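Local structure of membrane-anchored mycosin mycp1 (Mycobacterium thermoresistibile, 4HVL) at residues 33-38 and 295-300; 48-53 and 359-364; 106-111 and 286-291; 157-162 and 191-196; 259-264 and 278-283. The protein is a membrane-anchored, subtilisin-like serine protease of the S8 family, a mycosin that forms an essential component of the type VII (ESX-1) secretion system. One frame throughout, in Å; residues are numbered along the deposited sequence.

Interaction 1: 33-38 and 295-300; sequences TVYPDS and PVNALQ
Thr-33 and Val-34 lie against the bulged strand 295-300 in a surface contact, where the loop between strand 23-25 and helix 45-50 pairs with the small antiparallel sheet of this subtilisin fold. Thr-33 faces both Asn-297 and Ala-298, a classic beta bulge. Its N donates to Ala-298 O at 2.8 Å, while its O takes two N-H groups: Asn-297 N at 3.0 Å, in the carbonyl plane, and Ala-298 N at 3.1 Å, from well above that plane. Asn-297 CG lies between the backbone N and the carbonyl carbon (chi1 69°); its amide bonds to Tyr-35 and Ser-38. OD1 accepts from Tyr-35 N at 2.9 Å, in plane and on a lone pair. Bonds at both ends of the amide fix which way round it lies. Ala-298 CB sits over one face of the Tyr-35 ring, off toward the rim, in a CH-pi contact 4.1 Å from the centroid; Leu-305 of the neighbouring strand also touches this tyrosine. Tyr-35 to Ser-38 form a type II turn, whose Tyr-35 O accepts from Ser-38 N and OG on the same face. Asn-297 ND2 gives Ser-38 OG a nearly straight bond of 3.0 Å, close to the amide plane.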
# COMPACT_ATOMS: atom_id res chain seq x y z
N THR A 33 -3.02 8.26 18.14
CA THR A 33 -3.23 9.40 19.02
C THR A 33 -3.02 10.73 18.26
O THR A 33 -3.09 10.78 17.03
CB THR A 33 -2.42 9.22 20.34
OG1 THR A 33 -2.75 10.27 21.25
CG2 THR A 33 -0.88 9.18 20.13
N VAL A 34 -2.77 11.79 19.01
CA VAL A 34 -2.65 13.14 18.46
C VAL A 34 -1.52 13.87 19.14
O VAL A 34 -1.15 13.56 20.28
CB VAL A 34 -3.97 13.93 18.67
CG1 VAL A 34 -5.12 13.23 17.97
CG2 VAL A 34 -4.29 14.09 20.15
N TYR A 35 -0.92 14.82 18.42
CA TYR A 35 0.02 15.75 19.02
C TYR A 35 -0.76 16.74 19.89
O TYR A 35 -1.86 17.19 19.50
CB TYR A 35 0.83 16.50 17.96
CG TYR A 35 1.99 15.69 17.43
CD1 TYR A 35 3.16 15.55 18.17
CD2 TYR A 35 1.91 15.05 16.20
CE1 TYR A 35 4.23 14.82 17.69
CE2 TYR A 35 2.98 14.29 15.72
CZ TYR A 35 4.13 14.19 16.47
OH TYR A 35 5.19 13.43 16.02
N PRO A 36 -0.21 17.08 21.07
CA PRO A 36 -0.85 18.07 21.90
C PRO A 36 -1.18 19.32 21.10
O PRO A 36 -0.38 19.73 20.29
CB PRO A 36 0.22 18.36 22.96
CG PRO A 36 0.90 17.04 23.13
CD PRO A 36 1.00 16.53 21.71
N ASP A 37 -2.37 19.87 21.32
CA ASP A 37 -2.83 21.11 20.72
C ASP A 37 -2.97 21.10 19.19
O ASP A 37 -2.86 22.13 18.58
CB ASP A 37 -1.89 22.25 21.15
CG ASP A 37 -1.72 22.31 22.64
OD1 ASP A 37 -2.76 22.50 23.33
OD2 ASP A 37 -0.57 22.12 23.12
N SER A 38 -3.22 19.94 18.59
CA SER A 38 -3.52 19.86 17.16
C SER A 38 -4.93 20.36 16.89
O SER A 38 -5.85 20.09 17.65
CB SER A 38 -3.41 18.40 16.68
OG SER A 38 -2.08 17.90 16.81
N PRO A 295 -10.17 12.12 14.27
CA PRO A 295 -8.92 12.49 13.62
C PRO A 295 -7.69 12.16 14.48
O PRO A 295 -7.72 12.32 15.71
CB PRO A 295 -9.04 14.00 13.38
CG PRO A 295 -10.30 14.45 14.02
CD PRO A 295 -11.04 13.28 14.58
N VAL A 296 -6.64 11.64 13.84
CA VAL A 296 -5.39 11.35 14.49
C VAL A 296 -4.21 11.81 13.63
O VAL A 296 -4.31 11.87 12.40
CB VAL A 296 -5.21 9.84 14.77
CG1 VAL A 296 -6.14 9.39 15.89
CG2 VAL A 296 -5.41 9.00 13.49
N ASN A 297 -3.08 12.09 14.28
CA ASN A 297 -1.86 12.50 13.59
C ASN A 297 -0.55 12.14 14.30
O ASN A 297 0.50 12.69 13.98
CB ASN A 297 -1.91 14.01 13.30
CG ASN A 297 -1.82 14.86 14.55
OD1 ASN A 297 -1.78 14.33 15.67
ND2 ASN A 297 -1.77 16.18 14.37
N ALA A 298 -0.62 11.20 15.26
CA ALA A 298 0.54 10.75 16.01
C ALA A 298 0.37 9.29 16.39
O ALA A 298 -0.75 8.79 16.52
CB ALA A 298 0.70 11.58 17.27
N LEU A 299 1.51 8.64 16.58
CA LEU A 299 1.58 7.27 17.06
C LEU A 299 2.55 7.20 18.23
O LEU A 299 3.44 8.06 18.37
CB LEU A 299 2.08 6.37 15.94
CG LEU A 299 1.13 6.36 14.75
CD1 LEU A 299 1.78 5.70 13.56
CD2 LEU A 299 -0.19 5.69 15.13
N GLN A 300 2.39 6.18 19.07
CA GLN A 300 3.29 6.00 20.19
C GLN A 300 4.59 5.42 19.63
O GLN A 300 4.56 4.39 18.98
CB GLN A 300 2.70 5.08 21.27
CG GLN A 300 1.35 5.51 21.83
CD GLN A 300 1.40 6.81 22.60
OE1 GLN A 300 2.48 7.33 22.89
NE2 GLN A 300 0.24 7.35 22.93

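Interaction 2: 48-53 and 359-364; sequences DYLRLT and GVIDPV
Leu-50 and Arg-51 meet Asp-362 and Pro-363 where a Schellman motif closing helix 45-50 faces the start of the C-terminal helix 363-368, on the periphery of the subtilisin fold. Apolar contacts come first. Leu-50 CD2 reaches Ile-361 CG1 at 3.9 Å and also touches Pro-363 CD, while the proline ring rests on the carbonyl of Leu-50, its CG 3.5 Å from Leu-50 O. Helix 311-328 backs this layer through Tyr-317 and Leu-321. Farther along, Val-360 CG1 meets the Tyr-49 ring at its edge, in the ring plane, 3.7 Å from CE2. The charged contact lies on the outer side: Arg-51 NH2 forms a salt bridge with Asp-362 OD1 at 3.0 Å, the guanidinium and carboxylate planes nearly perpendicular. Asp-362 is the N-cap of the last helix. Its CG stands anti to the backbone N (chi1 -176°), and OD1 also accepts from Ala-365 N in the first turn, so this one oxygen takes the helix N-H, the arginine and a water. That water supplies the third kind of link. It donates to Leu-50 O at 2.8 Å and to Asp-362 OD1, and accepts from Val-364 N at 2.9 Å; its oxygen sits 3.4 Å above the centre of the Arg-51 guanidinium plane.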
# COMPACT_ATOMS: atom_id res chain seq x y z
N ASP A 48 -4.94 19.37 0.81
CA ASP A 48 -4.73 20.61 0.07
C ASP A 48 -3.81 20.40 -1.14
O ASP A 48 -4.11 20.85 -2.23
CB ASP A 48 -4.17 21.69 0.99
CG ASP A 48 -5.27 22.45 1.74
OD1 ASP A 48 -6.47 22.23 1.46
OD2 ASP A 48 -4.92 23.28 2.60
N TYR A 49 -2.70 19.69 -0.93
CA TYR A 49 -1.73 19.42 -1.98
C TYR A 49 -2.33 18.65 -3.18
O TYR A 49 -2.03 18.95 -4.32
CB TYR A 49 -0.58 18.62 -1.38
CG TYR A 49 0.64 18.49 -2.24
CD1 TYR A 49 1.65 19.46 -2.20
CD2 TYR A 49 0.82 17.38 -3.06
CE1 TYR A 49 2.80 19.33 -2.98
CE2 TYR A 49 1.96 17.24 -3.83
CZ TYR A 49 2.94 18.21 -3.79
OH TYR A 49 4.06 18.04 -4.57
N LEU A 50 -3.18 17.66 -2.89
CA LEU A 50 -3.77 16.80 -3.91
C LEU A 50 -5.10 17.34 -4.43
O LEU A 50 -5.71 16.76 -5.34
CB LEU A 50 -3.95 15.38 -3.36
CG LEU A 50 -2.68 14.58 -3.01
CD1 LEU A 50 -3.04 13.28 -2.32
CD2 LEU A 50 -1.86 14.31 -4.27
N ARG A 51 -5.55 18.44 -3.85
CA ARG A 51 -6.77 19.16 -4.27
C ARG A 51 -8.00 18.26 -4.19
O ARG A 51 -8.81 18.21 -5.11
CB ARG A 51 -6.62 19.74 -5.68
CG ARG A 51 -5.36 20.56 -5.88
CD ARG A 51 -5.45 21.55 -7.03
NE ARG A 51 -5.44 20.96 -8.37
CZ ARG A 51 -4.35 20.60 -9.07
NH1 ARG A 51 -3.13 20.74 -8.54
NH2 ARG A 51 -4.47 20.09 -10.30
N LEU A 52 -8.14 17.56 -3.06
CA LEU A 52 -9.21 16.57 -2.89
C LEU A 52 -10.60 17.18 -3.00
O LEU A 52 -11.50 16.61 -3.64
CB LEU A 52 -9.05 15.81 -1.56
CG LEU A 52 -7.83 14.88 -1.40
CD1 LEU A 52 -7.95 14.06 -0.13
CD2 LEU A 52 -7.64 13.96 -2.60
N THR A 53 -10.76 18.36 -2.40
CA THR A 53 -11.99 19.12 -2.49
C THR A 53 -12.42 19.31 -3.95
O THR A 53 -13.57 19.06 -4.29
CB THR A 53 -11.82 20.51 -1.83
OG1 THR A 53 -11.46 20.34 -0.45
CG2 THR A 53 -13.07 21.28 -1.89
N GLY A 359 6.30 10.39 -11.06
CA GLY A 359 6.11 11.57 -10.22
C GLY A 359 4.87 11.58 -9.35
O GLY A 359 4.22 10.53 -9.12
N VAL A 360 4.56 12.76 -8.82
CA VAL A 360 3.54 12.90 -7.79
C VAL A 360 2.18 12.91 -8.47
O VAL A 360 1.98 13.67 -9.41
CB VAL A 360 3.76 14.16 -6.94
CG1 VAL A 360 2.73 14.24 -5.82
CG2 VAL A 360 5.18 14.16 -6.36
N ILE A 361 1.25 12.08 -7.99
CA ILE A 361 -0.07 12.03 -8.59
C ILE A 361 -0.78 13.38 -8.54
O ILE A 361 -0.53 14.22 -7.64
CB ILE A 361 -0.99 10.94 -7.97
CG1 ILE A 361 -1.14 11.13 -6.46
CG2 ILE A 361 -0.45 9.56 -8.29
CD1 ILE A 361 -2.41 10.50 -5.89
N ASP A 362 -1.67 13.57 -9.51
CA ASP A 362 -2.42 14.80 -9.66
C ASP A 362 -3.89 14.42 -9.93
O ASP A 362 -4.30 14.23 -11.07
CB ASP A 362 -1.79 15.64 -10.78
CG ASP A 362 -2.44 16.97 -10.96
OD1 ASP A 362 -3.57 17.21 -10.45
OD2 ASP A 362 -1.82 17.80 -11.67
N PRO A 363 -4.66 14.25 -8.85
CA PRO A 363 -6.04 13.77 -8.97
C PRO A 363 -6.94 14.54 -9.94
O PRO A 363 -7.72 13.91 -10.68
CB PRO A 363 -6.56 13.91 -7.54
CG PRO A 363 -5.36 13.61 -6.72
CD PRO A 363 -4.26 14.37 -7.44
N VAL A 364 -6.85 15.87 -9.94
CA VAL A 364 -7.73 16.67 -10.79
C VAL A 364 -7.34 16.48 -12.24
O VAL A 364 -8.20 16.30 -13.09
CB VAL A 364 -7.72 18.16 -10.44
CG1 VAL A 364 -8.44 18.99 -11.50
CG2 VAL A 364 -8.36 18.38 -9.08
O HOH W 1 -5.30 17.40 -8.00

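Interaction 3: 106-111 and 286-291; sequences ASVIAG and ITALGY
Helix 102-110, which follows the histidine of the predicted charge relay system, packs through Ser-107 and Val-108 against the edge strand 288-289 of the small antiparallel sheet. A single hydrogen bond joins them. Leu-289 N donates to Ser-107 OG at 2.9 Å, nearly straight at 172°. Ser-107 OG lies between its own backbone N and carbonyl carbon (chi1 77°), and it is also hydrogen-bonded to Leu-104 O, one turn back in the helix. The hydroxyl thus bridges a helix carbonyl and a strand N-H, satisfying polar groups in a buried place. Packing around it is close: Ala-288 CB lies 3.4 Å from Ser-107 OG, and the CB atoms of Ser-107 and Leu-289 are 3.6 Å apart. On the next helix position Val-108 uses one branch, CG2, to touch Ala-288 CB at 4.1 Å and Ile-286 CG2 at 4.3 Å. Phe-313, Ala-316 and Tyr-317 of helix 311-328 also touch Val-108. Gly-111 CA comes within 4.5 Å of Leu-289 CD1, and Gly-111 N bonds back to Ser-107 O. The arrangement belongs to the core of the subtilisin fold, where the helix after the predicted catalytic histidine lies beside the helix that begins next to the predicted catalytic serine.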
# COMPACT_ATOMS: atom_id res chain seq x y z
N ALA A 106 -7.04 2.74 5.63
CA ALA A 106 -8.41 2.70 5.11
C ALA A 106 -9.06 4.07 5.17
O ALA A 106 -9.79 4.45 4.23
CB ALA A 106 -9.24 1.66 5.86
N SER A 107 -8.78 4.83 6.24
CA SER A 107 -9.37 6.18 6.39
C SER A 107 -8.88 7.15 5.32
O SER A 107 -9.65 8.00 4.86
CB SER A 107 -9.13 6.77 7.78
OG SER A 107 -7.81 7.26 7.94
N VAL A 108 -7.62 7.02 4.92
CA VAL A 108 -7.04 7.87 3.88
C VAL A 108 -7.69 7.57 2.51
O VAL A 108 -8.03 8.49 1.75
CB VAL A 108 -5.49 7.76 3.84
CG1 VAL A 108 -4.91 8.37 2.59
CG2 VAL A 108 -4.87 8.43 5.06
N ILE A 109 -7.90 6.28 2.22
CA ILE A 109 -8.52 5.83 0.97
C ILE A 109 -10.00 6.29 0.91
O ILE A 109 -10.41 6.93 -0.05
CB ILE A 109 -8.47 4.28 0.87
CG1 ILE A 109 -7.01 3.77 0.82
CG2 ILE A 109 -9.26 3.80 -0.34
CD1 ILE A 109 -6.87 2.27 0.94
N ALA A 110 -10.77 5.99 1.95
CA ALA A 110 -12.23 6.08 1.88
C ALA A 110 -12.91 6.64 3.12
O ALA A 110 -14.11 6.50 3.29
CB ALA A 110 -12.80 4.72 1.53
N GLY A 111 -12.16 7.33 3.98
CA GLY A 111 -12.74 7.90 5.18
C GLY A 111 -13.82 8.91 4.87
O GLY A 111 -13.66 9.75 3.98
N ILE A 286 1.15 12.83 8.25
CA ILE A 286 -0.18 12.45 7.78
C ILE A 286 -1.23 12.62 8.90
O ILE A 286 -0.95 12.43 10.10
CB ILE A 286 -0.15 10.99 7.24
CG1 ILE A 286 0.75 10.87 6.00
CG2 ILE A 286 -1.54 10.45 6.93
CD1 ILE A 286 0.40 11.80 4.87
N THR A 287 -2.41 13.07 8.49
CA THR A 287 -3.60 13.05 9.34
C THR A 287 -4.52 11.98 8.80
O THR A 287 -4.69 11.84 7.59
CB THR A 287 -4.29 14.41 9.28
OG1 THR A 287 -3.40 15.38 9.82
CG2 THR A 287 -5.60 14.42 10.07
N ALA A 288 -5.08 11.20 9.71
CA ALA A 288 -5.95 10.11 9.33
C ALA A 288 -7.03 9.98 10.42
O ALA A 288 -7.15 10.88 11.28
CB ALA A 288 -5.12 8.83 9.18
N LEU A 289 -7.83 8.92 10.35
CA LEU A 289 -8.81 8.61 11.39
C LEU A 289 -8.46 7.34 12.15
O LEU A 289 -7.87 6.40 11.60
CB LEU A 289 -10.21 8.45 10.79
CG LEU A 289 -10.75 9.60 9.92
CD1 LEU A 289 -12.16 9.25 9.42
CD2 LEU A 289 -10.73 10.91 10.68
N GLY A 290 -8.84 7.31 13.42
CA GLY A 290 -8.58 6.18 14.29
C GLY A 290 -9.77 5.23 14.41
O GLY A 290 -10.68 5.23 13.56
N TYR A 291 -9.75 4.46 15.49
CA TYR A 291 -10.68 3.36 15.70
C TYR A 291 -12.12 3.82 15.93
O TYR A 291 -13.04 3.01 15.85
CB TYR A 291 -10.25 2.49 16.89
CG TYR A 291 -8.83 1.92 16.82
CD1 TYR A 291 -8.18 1.71 15.59
CD2 TYR A 291 -8.16 1.54 17.99
CE1 TYR A 291 -6.89 1.18 15.53
CE2 TYR A 291 -6.88 1.00 17.93
CZ TYR A 291 -6.24 0.84 16.70
OH TYR A 291 -4.98 0.28 16.63

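Interaction 4: 157-162 and 191-196; sequences GSLRSL and IDETGV
Glu-193 OE1 is gripped by Ser-247 OG and Tyr-251 OH, and OE2, bonded to Tyr-185 OH, lies 4.2 Å from Leu-159 CD1, where helix 154-171 meets the start of helix 194-206 in this subtilisin fold. Both oxygens of this buried acid thus have partners. Glu-193 is also the N-cap residue of its helix. Just before it, Asp-192 makes an Asx turn: OD1 accepts from Thr-194 N at 3.2 Å and from Thr-194 OG1 at 3.0 Å, from opposite faces of the carboxylate plane. The direct side-chain contacts between the segments are otherwise apolar. The same Leu-159 CD1 touches Ile-191 CD1 at 4.1 Å, the two side chains crossing at a slant, with Tyr-185 against both. Farther along the helix Leu-162 CD2 approaches Val-196 CG1 at 4.4 Å; Leu-162 also touches His-133, a ligand of a bound zinc ion, which places this end of the packing beside the metal site. Val-196 CG2, anti to its own carbonyl carbon, is directed at the helix backbone, coming 3.3 Å from Leu-159 O and 4.2 Å from Leu-159 CB.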
# COMPACT_ATOMS: atom_id res chain seq x y z
N GLY A 157 7.54 -16.89 4.35
CA GLY A 157 6.21 -17.24 4.83
C GLY A 157 5.22 -16.11 4.64
O GLY A 157 4.09 -16.32 4.21
N SER A 158 5.65 -14.90 4.96
CA SER A 158 4.81 -13.72 4.78
C SER A 158 4.44 -13.51 3.28
O SER A 158 3.32 -13.16 2.95
CB SER A 158 5.51 -12.51 5.40
OG SER A 158 4.92 -11.29 5.01
N LEU A 159 5.37 -13.80 2.39
CA LEU A 159 5.07 -13.72 0.94
C LEU A 159 4.14 -14.85 0.47
O LEU A 159 3.29 -14.65 -0.40
CB LEU A 159 6.36 -13.71 0.12
CG LEU A 159 7.12 -12.38 0.16
CD1 LEU A 159 8.51 -12.54 -0.43
CD2 LEU A 159 6.39 -11.28 -0.59
N ARG A 160 4.26 -16.03 1.07
CA ARG A 160 3.29 -17.07 0.78
C ARG A 160 1.87 -16.68 1.23
O ARG A 160 0.91 -16.87 0.48
CB ARG A 160 3.75 -18.42 1.35
CG ARG A 160 4.89 -19.05 0.55
CD ARG A 160 5.09 -20.50 0.96
NE ARG A 160 5.57 -20.55 2.33
CZ ARG A 160 6.85 -20.49 2.69
NH1 ARG A 160 7.80 -20.40 1.77
NH2 ARG A 160 7.19 -20.53 3.98
N SER A 161 1.72 -16.14 2.45
CA SER A 161 0.37 -15.70 2.91
C SER A 161 -0.18 -14.49 2.11
O SER A 161 -1.39 -14.35 1.89
CB SER A 161 0.37 -15.41 4.42
OG SER A 161 1.08 -14.24 4.72
N LEU A 162 0.73 -13.62 1.68
CA LEU A 162 0.37 -12.52 0.83
C LEU A 162 -0.21 -12.98 -0.51
O LEU A 162 -1.19 -12.41 -0.99
CB LEU A 162 1.59 -11.64 0.55
CG LEU A 162 1.24 -10.44 -0.32
CD1 LEU A 162 0.30 -9.51 0.42
CD2 LEU A 162 2.51 -9.73 -0.77
N ILE A 191 13.93 -15.58 -2.67
CA ILE A 191 12.83 -16.39 -2.15
C ILE A 191 12.02 -16.87 -3.35
O ILE A 191 11.86 -16.12 -4.32
CB ILE A 191 11.94 -15.51 -1.22
CG1 ILE A 191 12.64 -15.29 0.13
CG2 ILE A 191 10.57 -16.12 -1.02
CD1 ILE A 191 12.09 -14.11 0.92
N ASP A 192 11.49 -18.10 -3.32
CA ASP A 192 10.60 -18.52 -4.39
C ASP A 192 9.21 -17.91 -4.10
O ASP A 192 8.53 -18.34 -3.21
CB ASP A 192 10.54 -20.07 -4.55
CG ASP A 192 9.43 -20.53 -5.53
OD1 ASP A 192 8.81 -19.67 -6.22
OD2 ASP A 192 9.15 -21.76 -5.60
N GLU A 193 8.84 -16.86 -4.83
CA GLU A 193 7.58 -16.16 -4.59
C GLU A 193 6.76 -16.08 -5.88
O GLU A 193 6.02 -15.12 -6.12
CB GLU A 193 7.86 -14.76 -4.05
CG GLU A 193 8.76 -13.88 -4.95
CD GLU A 193 8.48 -12.40 -4.76
OE1 GLU A 193 7.33 -11.98 -4.93
OE2 GLU A 193 9.38 -11.65 -4.39
N THR A 194 6.96 -17.10 -6.72
CA THR A 194 6.19 -17.37 -7.95
C THR A 194 4.68 -17.19 -7.74
O THR A 194 3.98 -16.61 -8.59
CB THR A 194 6.57 -18.82 -8.42
OG1 THR A 194 7.92 -18.79 -8.90
CG2 THR A 194 5.71 -19.31 -9.55
N GLY A 195 4.20 -17.65 -6.59
CA GLY A 195 2.81 -17.48 -6.22
C GLY A 195 2.36 -16.04 -6.12
O GLY A 195 1.20 -15.76 -6.43
N VAL A 196 3.24 -15.13 -5.68
CA VAL A 196 2.84 -13.73 -5.56
C VAL A 196 2.58 -13.16 -6.94
O VAL A 196 1.56 -12.50 -7.17
CB VAL A 196 3.86 -12.88 -4.76
CG1 VAL A 196 3.44 -11.40 -4.73
CG2 VAL A 196 4.02 -13.42 -3.35
O HOH W 2 8.77 -19.48 -0.71

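Interaction 5: 259-264 and 278-283; sequences GGIGPT and GAAAPA
Gly-259 to Ile-261 run parallel to Ala-280 to Pro-282 at one edge of the large parallel sheet of the subtilisin fold, 277-282 being its outermost strand. Four backbone bonds join them. Gly-259 is used at both ends: its N donates to Ala-279 O at 2.8 Å and its O accepts from Ala-281 N at 3.1 Å. Ile-261 repeats this two residues on, N to Ala-281 O at 3.0 Å and O from Ala-283 N at 2.9 Å. The N-H and C=O of Gly-259, Ile-261 and Ala-281 are thereby satisfied between the strands. Others turn elsewhere: Gly-260 N bonds to Ser-271 OG and the Gly-260 backbone to Ser-268, while Ala-280 bonds with Gly-359 and Ile-361 on the far side of its strand. CA-H...O contacts fill in between, among them Ala-280 CA to Gly-259 O at 3.1 Å. Side chains add little on this stretch of glycines and alanines. Ile-261 CG2 reaches Ala-280 CB at 4.2 Å, and its CG1, between the backbone N and the carbonyl carbon (chi1 57°), touches the Ala-281 carbonyl, 3.5 Å from O. Tyr-49 and Val-360 also touch this isoleucine. Beyond Pro-282 the chain turns in toward its neighbour, where Ala-283 CB rests 3.5 Å from Gly-260 CA.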
# COMPACT_ATOMS: atom_id res chain seq x y z
N GLY A 259 5.96 5.45 -4.29
CA GLY A 259 6.92 6.04 -3.35
C GLY A 259 6.34 7.23 -2.62
O GLY A 259 5.23 7.67 -2.90
N GLY A 260 7.10 7.77 -1.67
CA GLY A 260 6.61 8.81 -0.74
C GLY A 260 7.23 10.16 -0.99
O GLY A 260 8.39 10.24 -1.35
N ILE A 261 6.43 11.22 -0.83
CA ILE A 261 6.96 12.57 -0.74
C ILE A 261 6.49 13.22 0.55
O ILE A 261 5.48 12.80 1.14
CB ILE A 261 6.55 13.47 -1.93
CG1 ILE A 261 5.02 13.54 -2.07
CG2 ILE A 261 7.21 13.00 -3.21
CD1 ILE A 261 4.53 14.92 -2.40
N GLY A 262 7.23 14.25 0.95
CA GLY A 262 6.90 15.07 2.11
C GLY A 262 6.19 16.37 1.75
O GLY A 262 5.97 16.65 0.56
N PRO A 263 5.84 17.19 2.77
CA PRO A 263 5.07 18.42 2.56
C PRO A 263 5.78 19.47 1.72
O PRO A 263 5.11 20.33 1.16
CB PRO A 263 4.78 18.96 3.98
CG PRO A 263 5.43 18.03 4.93
CD PRO A 263 6.26 17.03 4.18
N THR A 264 7.11 19.39 1.61
CA THR A 264 7.85 20.29 0.72
C THR A 264 7.99 19.75 -0.71
O THR A 264 8.64 20.38 -1.53
CB THR A 264 9.25 20.61 1.26
OG1 THR A 264 10.09 19.45 1.12
CG2 THR A 264 9.18 21.05 2.72
N GLY A 278 6.60 3.59 -9.81
CA GLY A 278 5.84 4.21 -10.91
C GLY A 278 5.28 5.60 -10.62
O GLY A 278 5.01 6.38 -11.54
N ALA A 279 5.11 5.94 -9.35
CA ALA A 279 4.48 7.17 -8.96
C ALA A 279 4.77 7.46 -7.49
O ALA A 279 5.40 6.65 -6.79
CB ALA A 279 2.98 7.05 -9.17
N ALA A 280 4.31 8.63 -7.04
CA ALA A 280 4.44 8.99 -5.64
C ALA A 280 3.26 9.79 -5.13
O ALA A 280 2.44 10.29 -5.90
CB ALA A 280 5.73 9.77 -5.42
N ALA A 281 3.19 9.89 -3.80
CA ALA A 281 2.12 10.58 -3.13
C ALA A 281 2.53 10.91 -1.66
O ALA A 281 3.57 10.44 -1.19
CB ALA A 281 0.86 9.74 -3.20
N PRO A 282 1.75 11.76 -0.96
CA PRO A 282 2.15 12.17 0.38
C PRO A 282 2.31 10.98 1.33
O PRO A 282 1.49 10.07 1.34
CB PRO A 282 0.99 13.05 0.81
CG PRO A 282 0.55 13.68 -0.46
CD PRO A 282 0.57 12.51 -1.41
N ALA A 283 3.39 11.02 2.11
CA ALA A 283 3.78 9.91 2.98
C ALA A 283 4.32 10.35 4.34
O ALA A 283 4.76 9.51 5.12
CB ALA A 283 4.83 9.08 2.24

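Interactions 3, 4 and 5 are buried, interaction 2 partly so, and interaction 1 lies at the surface. Interactions 1 and 3 share the small antiparallel sheet: strands 288-289 and 295-300 are neighbours, joined by Val-296 N to Ala-288 O at 2.7 Å, with a loop on one and a helix against the other. Interactions 2 and 5 meet at Ala-280, whose backbone bonds with Gly-359 and Ile-361 carry the C-terminal segment along the sheet edge. Interaction 4 stands apart, its centre about 27 Å or more from the others. Backbone pairing dominates 5, backbone and amide bonds 1, a mix of apolar packing, salt bridge and water 2, one serine hydroxyl 3, and apolar packing 4.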